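Local coordinates for protein putative transcriptional regulator (TetR/AcrR family) (Acinetobacter sp., PDB 3KNW) that probably binds DNA as a dimeric transcriptional regulator of the TetR/AcrR family, at residues S71-R76 and M92-C97; D145-G150 and D163-V168. One frame throughout, in Å; residues are numbered along the deposited sequence.

Interaction 1 of 2, residues S71-R76 and M92-C97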
ATOM      1  N   SER A  71      17.271   5.120  10.457  1.00 24.15           N
ATOM      2  CA  SER A  71      18.331   4.901  11.471  1.00 25.16           C
ATOM      3  C   SER A  71      17.792   4.447  12.822  1.00 25.75           C
ATOM      4  O   SER A  71      18.363   3.560  13.476  1.00 25.25           O
ATOM      5  CB  SER A  71      19.207   6.159  11.657  1.00 25.22           C
ATOM      6  OG  SER A  71      19.725   6.233  12.983  1.00 26.44           O
ATOM      7  N   ASP A  72      16.715   5.098  13.240  1.00 27.06           N
ATOM      8  CA  ASP A  72      15.973   4.699  14.413  1.00 28.24           C
ATOM      9  C   ASP A  72      15.280   3.334  14.210  1.00 28.77           C
ATOM     10  O   ASP A  72      15.298   2.496  15.133  1.00 29.34           O
ATOM     11  CB  ASP A  72      14.939   5.777  14.772  1.00 28.94           C
ATOM     12  CG  ASP A  72      15.559   7.014  15.440  1.00 31.24           C
ATOM     13  OD1 ASP A  72      16.814   7.049  15.654  1.00 35.75           O
ATOM     14  OD2 ASP A  72      14.769   7.946  15.767  1.00 31.86           O
ATOM     15  N   TYR A  73      14.685   3.097  13.032  1.00 28.46           N
ATOM     16  CA  TYR A  73      14.035   1.810  12.741  1.00 28.51           C
ATOM     17  C   TYR A  73      15.009   0.659  12.998  1.00 28.78           C
ATOM     18  O   TYR A  73      14.681  -0.294  13.715  1.00 29.73           O
ATOM     19  CB  TYR A  73      13.581   1.733  11.294  1.00 28.71           C
ATOM     20  CG  TYR A  73      12.470   0.754  11.035  1.00 29.86           C
ATOM     21  CD1 TYR A  73      11.165   1.192  10.799  1.00 31.59           C
ATOM     22  CD2 TYR A  73      12.700  -0.596  11.005  1.00 29.03           C
ATOM     23  CE1 TYR A  73      10.114   0.291  10.555  1.00 30.20           C
ATOM     24  CE2 TYR A  73      11.649  -1.496  10.767  1.00 30.97           C
ATOM     25  CZ  TYR A  73      10.366  -1.044  10.541  1.00 29.44           C
ATOM     26  OH  TYR A  73       9.361  -1.935  10.295  1.00 24.11           O
ATOM     27  N   GLN A  74      16.229   0.757  12.475  1.00 27.74           N
ATOM     28  CA  GLN A  74      17.165  -0.344  12.637  1.00 27.44           C
ATOM     29  C   GLN A  74      17.668  -0.519  14.094  1.00 26.45           C
ATOM     30  O   GLN A  74      17.848  -1.654  14.554  1.00 26.28           O
ATOM     31  CB  GLN A  74      18.313  -0.284  11.609  1.00 27.60           C
ATOM     32  CG  GLN A  74      19.272   0.865  11.760  1.00 29.29           C
ATOM     33  CD  GLN A  74      20.543   0.669  10.939  1.00 32.69           C
ATOM     34  OE1 GLN A  74      21.115  -0.433  10.915  1.00 35.15           O
ATOM     35  NE2 GLN A  74      20.991   1.737  10.262  1.00 32.50           N
ATOM     36  N   ILE A  75      17.879   0.580  14.806  1.00 25.19           N
ATOM     37  CA  ILE A  75      18.139   0.513  16.227  1.00 24.37           C
ATOM     38  C   ILE A  75      16.977  -0.195  16.935  1.00 23.66           C
ATOM     39  O   ILE A  75      17.222  -1.026  17.813  1.00 23.86           O
ATOM     40  CB  ILE A  75      18.327   1.915  16.851  1.00 24.63           C
ATOM     41  CG1 ILE A  75      19.570   2.600  16.286  1.00 25.41           C
ATOM     42  CG2 ILE A  75      18.445   1.841  18.377  1.00 23.25           C
ATOM     43  CD1 ILE A  75      19.613   4.101  16.603  1.00 24.15           C
ATOM     44  N   ARG A  76      15.730   0.120  16.562  1.00 22.61           N
ATOM     45  CA  ARG A  76      14.557  -0.535  17.167  1.00 21.65           C
ATOM     46  C   ARG A  76      14.513  -2.017  16.802  1.00 20.81           C
ATOM     47  O   ARG A  76      14.163  -2.826  17.629  1.00 21.88           O
ATOM     48  CB  ARG A  76      13.242   0.169  16.812  1.00 21.22           C
HETATM   49  N   MSE A  92       7.825 -13.120  14.680  1.00  6.46           N
HETATM   50  CA  MSE A  92       6.406 -12.931  15.055  1.00  6.74           C
HETATM   51  C   MSE A  92       6.299 -11.736  15.957  1.00  6.92           C
HETATM   52  O   MSE A  92       5.368 -10.988  15.886  1.00  8.41           O
HETATM   53  CB  MSE A  92       5.818 -14.170  15.718  1.00  6.02           C
HETATM   54  CG  MSE A  92       5.628 -15.351  14.775  1.00  3.84           C
HETATM   55 SE   MSE A  92       4.615 -14.969  13.180  0.70  2.00          SE
HETATM   56  CE  MSE A  92       3.001 -14.207  13.998  1.00  5.28           C
ATOM     57  N   ASN A  93       7.306 -11.508  16.755  1.00  6.91           N
ATOM     58  CA  ASN A  93       7.374 -10.296  17.543  1.00  7.36           C
ATOM     59  C   ASN A  93       7.289  -8.995  16.748  1.00  7.09           C
ATOM     60  O   ASN A  93       6.398  -8.180  16.965  1.00  5.99           O
ATOM     61  CB  ASN A  93       8.709 -10.290  18.245  1.00  8.02           C
ATOM     62  CG  ASN A  93       8.588 -10.355  19.647  1.00  9.91           C
ATOM     63  OD1 ASN A  93       8.704 -11.436  20.250  1.00 14.73           O
ATOM     64  ND2 ASN A  93       8.383  -9.188  20.248  1.00 13.21           N
ATOM     65  N   TYR A  94       8.276  -8.806  15.877  1.00  7.26           N
ATOM     66  CA  TYR A  94       8.313  -7.703  14.925  1.00  8.36           C
ATOM     67  C   TYR A  94       6.975  -7.466  14.232  1.00  8.20           C
ATOM     68  O   TYR A  94       6.458  -6.366  14.237  1.00  9.12           O
ATOM     69  CB  TYR A  94       9.345  -7.975  13.834  1.00  8.34           C
ATOM     70  CG  TYR A  94       9.262  -7.028  12.673  1.00  9.51           C
ATOM     71  CD1 TYR A  94       9.611  -5.702  12.813  1.00  8.60           C
ATOM     72  CD2 TYR A  94       8.817  -7.461  11.422  1.00 11.85           C
ATOM     73  CE1 TYR A  94       9.530  -4.838  11.750  1.00  9.76           C
ATOM     74  CE2 TYR A  94       8.730  -6.598  10.353  1.00 10.43           C
ATOM     75  CZ  TYR A  94       9.101  -5.276  10.528  1.00  9.50           C
ATOM     76  OH  TYR A  94       9.023  -4.397   9.465  1.00 11.40           O
ATOM     77  N   LEU A  95       6.440  -8.504  13.644  1.00  7.65           N
ATOM     78  CA  LEU A  95       5.202  -8.402  12.927  1.00  8.06           C
ATOM     79  C   LEU A  95       4.059  -7.991  13.846  1.00  9.36           C
ATOM     80  O   LEU A  95       3.139  -7.232  13.453  1.00  7.61           O
ATOM     81  CB  LEU A  95       4.865  -9.774  12.279  1.00  7.15           C
ATOM     82  CG  LEU A  95       5.877 -10.268  11.244  1.00  5.94           C
ATOM     83  CD1 LEU A  95       5.434 -11.658  10.607  1.00  4.95           C
ATOM     84  CD2 LEU A  95       6.160  -9.213  10.159  1.00  3.70           C
ATOM     85  N   GLN A  96       4.087  -8.542  15.064  1.00 10.34           N
ATOM     86  CA  GLN A  96       3.029  -8.289  16.008  1.00 11.31           C
ATOM     87  C   GLN A  96       3.042  -6.816  16.385  1.00 11.57           C
ATOM     88  O   GLN A  96       1.971  -6.231  16.588  1.00 11.74           O
ATOM     89  CB  GLN A  96       3.076  -9.253  17.233  1.00 11.69           C
ATOM     90  CG  GLN A  96       1.799 -10.141  17.294  1.00 14.35           C
ATOM     91  CD  GLN A  96       1.995 -11.596  17.788  1.00 18.83           C
ATOM     92  OE1 GLN A  96       3.119 -12.065  18.030  1.00 21.86           O
ATOM     93  NE2 GLN A  96       0.867 -12.307  17.952  1.00 18.60           N
ATOM     94  N   CYS A  97       4.256  -6.246  16.431  1.00 11.38           N
ATOM     95  CA  CYS A  97       4.497  -4.824  16.590  1.00 11.34           C
ATOM     96  C   CYS A  97       3.969  -4.005  15.397  1.00 10.41           C
ATOM     97  O   CYS A  97       3.404  -2.919  15.608  1.00 11.12           O
ATOM     98  CB  CYS A  97       6.011  -4.537  16.819  1.00 11.85           C
ATOM     99  SG  CYS A  97       6.438  -4.321  18.522  0.57 12.56           S
TER
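The hydroxyl oxygen OH of Y94 is held by two hydrogen bonds, one to another helix and one to its own: it lies 2.6 Å from OH of Y73, a short bond in which either phenol may be the donor, and it also takes the indole N-H of W98, one turn further along its own helix. The bond between the tyrosines joins backbones that lie well apart, Y73 CA and Y94 CA being 11.3 Å from each other. Tyrosine suits both places because each hydroxyl sits at the far end of a long, rigid ring. Both side chains leave the backbone the same way, with CG anti to the backbone N (chi1 -157° in Y73 and 169° in Y94), and cross at about a right angle. Neither ring offers its face to the other. Each hydroxyl instead comes in at the edge of the opposite ring, in its plane, so that OH of Y73 lies 3.3 Å from CE1 of Y94. Carbon adds little: Y73 CZ stays 4.1 Å from Y94 CE1. The angle CZ-OH...OH at Y94 is close to 110°, near that expected for a phenol oxygen. The two hydrogen bonds satisfy the hydroxyl of this buried tyrosine, and the W98 ring, roughly perpendicular to that of Y94, packs against it and restricts it. Both tyrosines rest on L139 of helix 126-153, whose aliphatic side chain suits packing with aromatic rings. The pair thus ties helix 58-81 to helix 87-100 against helix 126-153. In TetR-family proteins the first of these is typically the long helix connecting the helix-turn-helix domain to the all-helical C-terminal domain, and this contact joins it to that domain.

Interaction 2 of 2, residues D145-G150 and D163-V168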
ATOM      1  N   ASP A 145      17.544 -12.806   6.465  1.00 20.08           N
ATOM      2  CA  ASP A 145      18.607 -13.321   7.330  1.00 21.37           C
ATOM      3  C   ASP A 145      17.945 -14.115   8.481  1.00 21.01           C
ATOM      4  O   ASP A 145      18.335 -15.251   8.790  1.00 21.21           O
ATOM      5  CB  ASP A 145      19.466 -12.165   7.900  1.00 22.37           C
ATOM      6  CG  ASP A 145      20.298 -11.418   6.802  1.00 28.22           C
ATOM      7  OD1 ASP A 145      20.582 -12.060   5.743  1.00 35.87           O
ATOM      8  OD2 ASP A 145      20.678 -10.211   6.970  1.00 30.61           O
ATOM      9  N   LEU A 146      16.890 -13.535   9.049  1.00 19.61           N
ATOM     10  CA  LEU A 146      16.194 -14.101  10.192  1.00 19.11           C
ATOM     11  C   LEU A 146      15.382 -15.351   9.770  1.00 18.88           C
ATOM     12  O   LEU A 146      15.379 -16.354  10.446  1.00 17.74           O
ATOM     13  CB  LEU A 146      15.353 -12.981  10.811  1.00 18.77           C
ATOM     14  CG  LEU A 146      14.798 -13.096  12.198  1.00 20.22           C
ATOM     15  CD1 LEU A 146      15.918 -13.315  13.272  1.00 15.76           C
ATOM     16  CD2 LEU A 146      13.956 -11.906  12.468  1.00 16.81           C
ATOM     17  N   ILE A 147      14.757 -15.357   8.605  1.00 19.13           N
ATOM     18  CA  ILE A 147      14.073 -16.588   8.209  1.00 19.37           C
ATOM     19  C   ILE A 147      15.094 -17.724   8.037  1.00 21.25           C
ATOM     20  O   ILE A 147      14.790 -18.918   8.251  1.00 20.93           O
ATOM     21  CB  ILE A 147      13.199 -16.375   6.982  1.00 19.12           C
ATOM     22  CG1 ILE A 147      12.030 -15.444   7.345  1.00 19.79           C
ATOM     23  CG2 ILE A 147      12.631 -17.689   6.457  1.00 16.91           C
ATOM     24  CD1 ILE A 147      11.337 -14.786   6.149  1.00 18.29           C
ATOM     25  N   ARG A 148      16.322 -17.375   7.619  1.00 22.41           N
ATOM     26  CA  ARG A 148      17.289 -18.418   7.295  1.00 22.45           C
ATOM     27  C   ARG A 148      17.828 -18.987   8.621  1.00 21.33           C
ATOM     28  O   ARG A 148      17.779 -20.195   8.820  1.00 20.51           O
ATOM     29  CB  ARG A 148      18.367 -17.941   6.321  1.00 23.53           C
ATOM     30  CG  ARG A 148      19.780 -18.222   6.756  1.00 27.09           C
ATOM     31  CD  ARG A 148      20.621 -18.796   5.699  1.00 30.82           C
ATOM     32  NE  ARG A 148      21.165 -17.771   4.822  1.00 36.28           N
ATOM     33  CZ  ARG A 148      22.306 -17.909   4.124  1.00 37.89           C
ATOM     34  NH1 ARG A 148      23.028 -19.018   4.216  1.00 38.54           N
ATOM     35  NH2 ARG A 148      22.729 -16.933   3.322  1.00 37.70           N
ATOM     36  N   ILE A 149      18.262 -18.117   9.534  1.00 20.51           N
ATOM     37  CA  ILE A 149      18.572 -18.532  10.893  1.00 19.64           C
ATOM     38  C   ILE A 149      17.458 -19.427  11.452  1.00 19.60           C
ATOM     39  O   ILE A 149      17.742 -20.461  12.010  1.00 21.90           O
ATOM     40  CB  ILE A 149      18.887 -17.355  11.837  1.00 19.60           C
ATOM     41  CG1 ILE A 149      20.196 -16.647  11.436  1.00 19.24           C
ATOM     42  CG2 ILE A 149      19.083 -17.847  13.259  1.00 18.42           C
ATOM     43  CD1 ILE A 149      20.318 -15.185  11.973  1.00 18.71           C
ATOM     44  N   GLY A 150      16.203 -19.112  11.251  1.00 19.23           N
ATOM     45  CA  GLY A 150      15.140 -19.953  11.795  1.00 19.25           C
ATOM     46  C   GLY A 150      15.004 -21.318  11.148  1.00 19.28           C
ATOM     47  O   GLY A 150      14.560 -22.287  11.755  1.00 19.36           O
ATOM     48  N   ASP A 163      14.558 -15.707   0.706  1.00 16.49           N
ATOM     49  CA  ASP A 163      14.490 -14.459  -0.008  1.00 17.25           C
ATOM     50  C   ASP A 163      13.085 -14.288  -0.614  1.00 16.41           C
ATOM     51  O   ASP A 163      12.621 -13.151  -0.805  1.00 17.93           O
ATOM     52  CB  ASP A 163      15.638 -14.391  -1.015  1.00 18.43           C
ATOM     53  CG  ASP A 163      17.011 -14.552  -0.323  1.00 27.03           C
ATOM     54  OD1 ASP A 163      17.615 -13.449  -0.070  1.00 28.95           O
ATOM     55  OD2 ASP A 163      17.413 -15.773   0.067  1.00 31.83           O
ATOM     56  N   VAL A 164      12.408 -15.404  -0.911  1.00 14.46           N
ATOM     57  CA  VAL A 164      11.021 -15.394  -1.373  1.00 12.54           C
ATOM     58  C   VAL A 164      10.115 -15.145  -0.181  1.00 13.12           C
ATOM     59  O   VAL A 164       9.201 -14.329  -0.213  1.00 14.87           O
ATOM     60  CB  VAL A 164      10.674 -16.727  -2.150  1.00 12.29           C
ATOM     61  CG1 VAL A 164       9.199 -16.851  -2.482  1.00  9.97           C
ATOM     62  CG2 VAL A 164      11.475 -16.795  -3.424  1.00  8.13           C
ATOM     63  N   LEU A 165      10.373 -15.788   0.939  1.00 13.23           N
ATOM     64  CA  LEU A 165       9.358 -15.736   1.990  1.00 13.04           C
ATOM     65  C   LEU A 165       9.348 -14.326   2.595  1.00 12.22           C
ATOM     66  O   LEU A 165       8.309 -13.797   2.917  1.00 12.98           O
ATOM     67  CB  LEU A 165       9.596 -16.828   2.997  1.00 12.65           C
ATOM     68  CG  LEU A 165       8.561 -17.071   4.068  1.00 15.65           C
ATOM     69  CD1 LEU A 165       7.173 -17.339   3.511  1.00 13.27           C
ATOM     70  CD2 LEU A 165       9.033 -18.265   4.909  1.00 14.62           C
ATOM     71  N   ALA A 166      10.499 -13.706   2.736  1.00 11.07           N
ATOM     72  CA  ALA A 166      10.538 -12.397   3.319  1.00 10.76           C
ATOM     73  C   ALA A 166       9.761 -11.410   2.469  1.00 11.62           C
ATOM     74  O   ALA A 166       9.173 -10.495   2.994  1.00 12.20           O
ATOM     75  CB  ALA A 166      11.934 -11.953   3.470  1.00 11.24           C
ATOM     76  N   GLN A 167       9.733 -11.609   1.147  1.00 12.15           N
ATOM     77  CA  GLN A 167       8.978 -10.720   0.253  1.00 11.78           C
ATOM     78  C   GLN A 167       7.472 -10.968   0.374  1.00 12.23           C
ATOM     79  O   GLN A 167       6.672 -10.020   0.417  1.00 11.51           O
ATOM     80  CB  GLN A 167       9.358 -10.945  -1.219  1.00 12.33           C
ATOM     81  CG  GLN A 167      10.697 -10.318  -1.664  1.00 11.87           C
ATOM     82  CD  GLN A 167      11.044 -10.690  -3.101  1.00 14.60           C
ATOM     83  OE1 GLN A 167      10.517 -10.089  -4.088  1.00 15.91           O
ATOM     84  NE2 GLN A 167      11.911 -11.672  -3.242  1.00 10.79           N
ATOM     85  N   VAL A 168       7.109 -12.242   0.365  1.00 10.88           N
ATOM     86  CA  VAL A 168       5.777 -12.584   0.532  1.00 11.44           C
ATOM     87  C   VAL A 168       5.234 -11.983   1.819  1.00 10.86           C
ATOM     88  O   VAL A 168       4.211 -11.278   1.836  1.00  9.21           O
ATOM     89  CB  VAL A 168       5.624 -14.068   0.646  1.00 12.65           C
ATOM     90  CG1 VAL A 168       4.178 -14.330   1.141  1.00 14.12           C
ATOM     91  CG2 VAL A 168       5.930 -14.699  -0.686  1.00 11.27           C
TER
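Apolar packing carries this contact, with I147 reaching from helix 126-153 to L165 and A166 on helix 162-183. The two branches of I147 divide the work. With CG1 anti to the carbonyl carbon (chi1 -67°), its longer arm runs out to the opposing helix, where CD1 settles over the small A166, 3.9 Å from CB and 3.7 Å from the backbone N. The same methyl also lies along the root of the L165 side chain, 4.1 Å from CB. The shorter branch, CG2, meets L165 CD2 at 4.0 Å, and the two side chains cross at about a right angle. Alanine suits this place because its single methyl lets the helices come near: I147 CA and A166 CA are only 7.3 Å apart. All three residues are buried. L91 of helix 87-100 touches I147 as well, and A166 packs further on I140 and M143, which extends the core along helix 126-153.

The polar groups work at the margin and within one helix. Q167 NE2 donates to O of D163, one turn earlier, at 2.9 Å with an N-H...O angle of 166°; the carbonyl lies almost in the amide plane, while the donor stands 42° above the carbonyl plane. R148 and D163 are exposed and carry opposite charges, but R148 NH2 and D163 OD2 are 6.3 Å apart, too far for a salt bridge, so any attraction between them is probably modest.

On another side of helix 162-183, V164, Q167 and V168 pack on Q191 and S195 of the second subunit. The helix therefore serves both the core and the dimer, consistent with the C-terminal domain of TetR-family regulators, where the last two long helices commonly pair across subunits as a four-helix bundle.

Overall arrangement
Interaction 1 closes before interaction 2 opens along the chain, and their centres lie 15 Å apart, with nearest atoms about 6 Å apart and not touching. Helix 126-153 connects them: its L139 and M143 meet the side chains of interaction 1, and its later turns supply residues 145-150 of interaction 2. Helix 87-100 also takes part in both neighbourhoods, contributing residues 92-97 to the first and K90 and L91 beside the second. Interaction 1 brings in helix 58-81, whereas interaction 2 brings in helix 162-183, which meets the second subunit. Both are consistent with a helical core linking the helix from the putative DNA-binding domain to the helix meeting the second subunit.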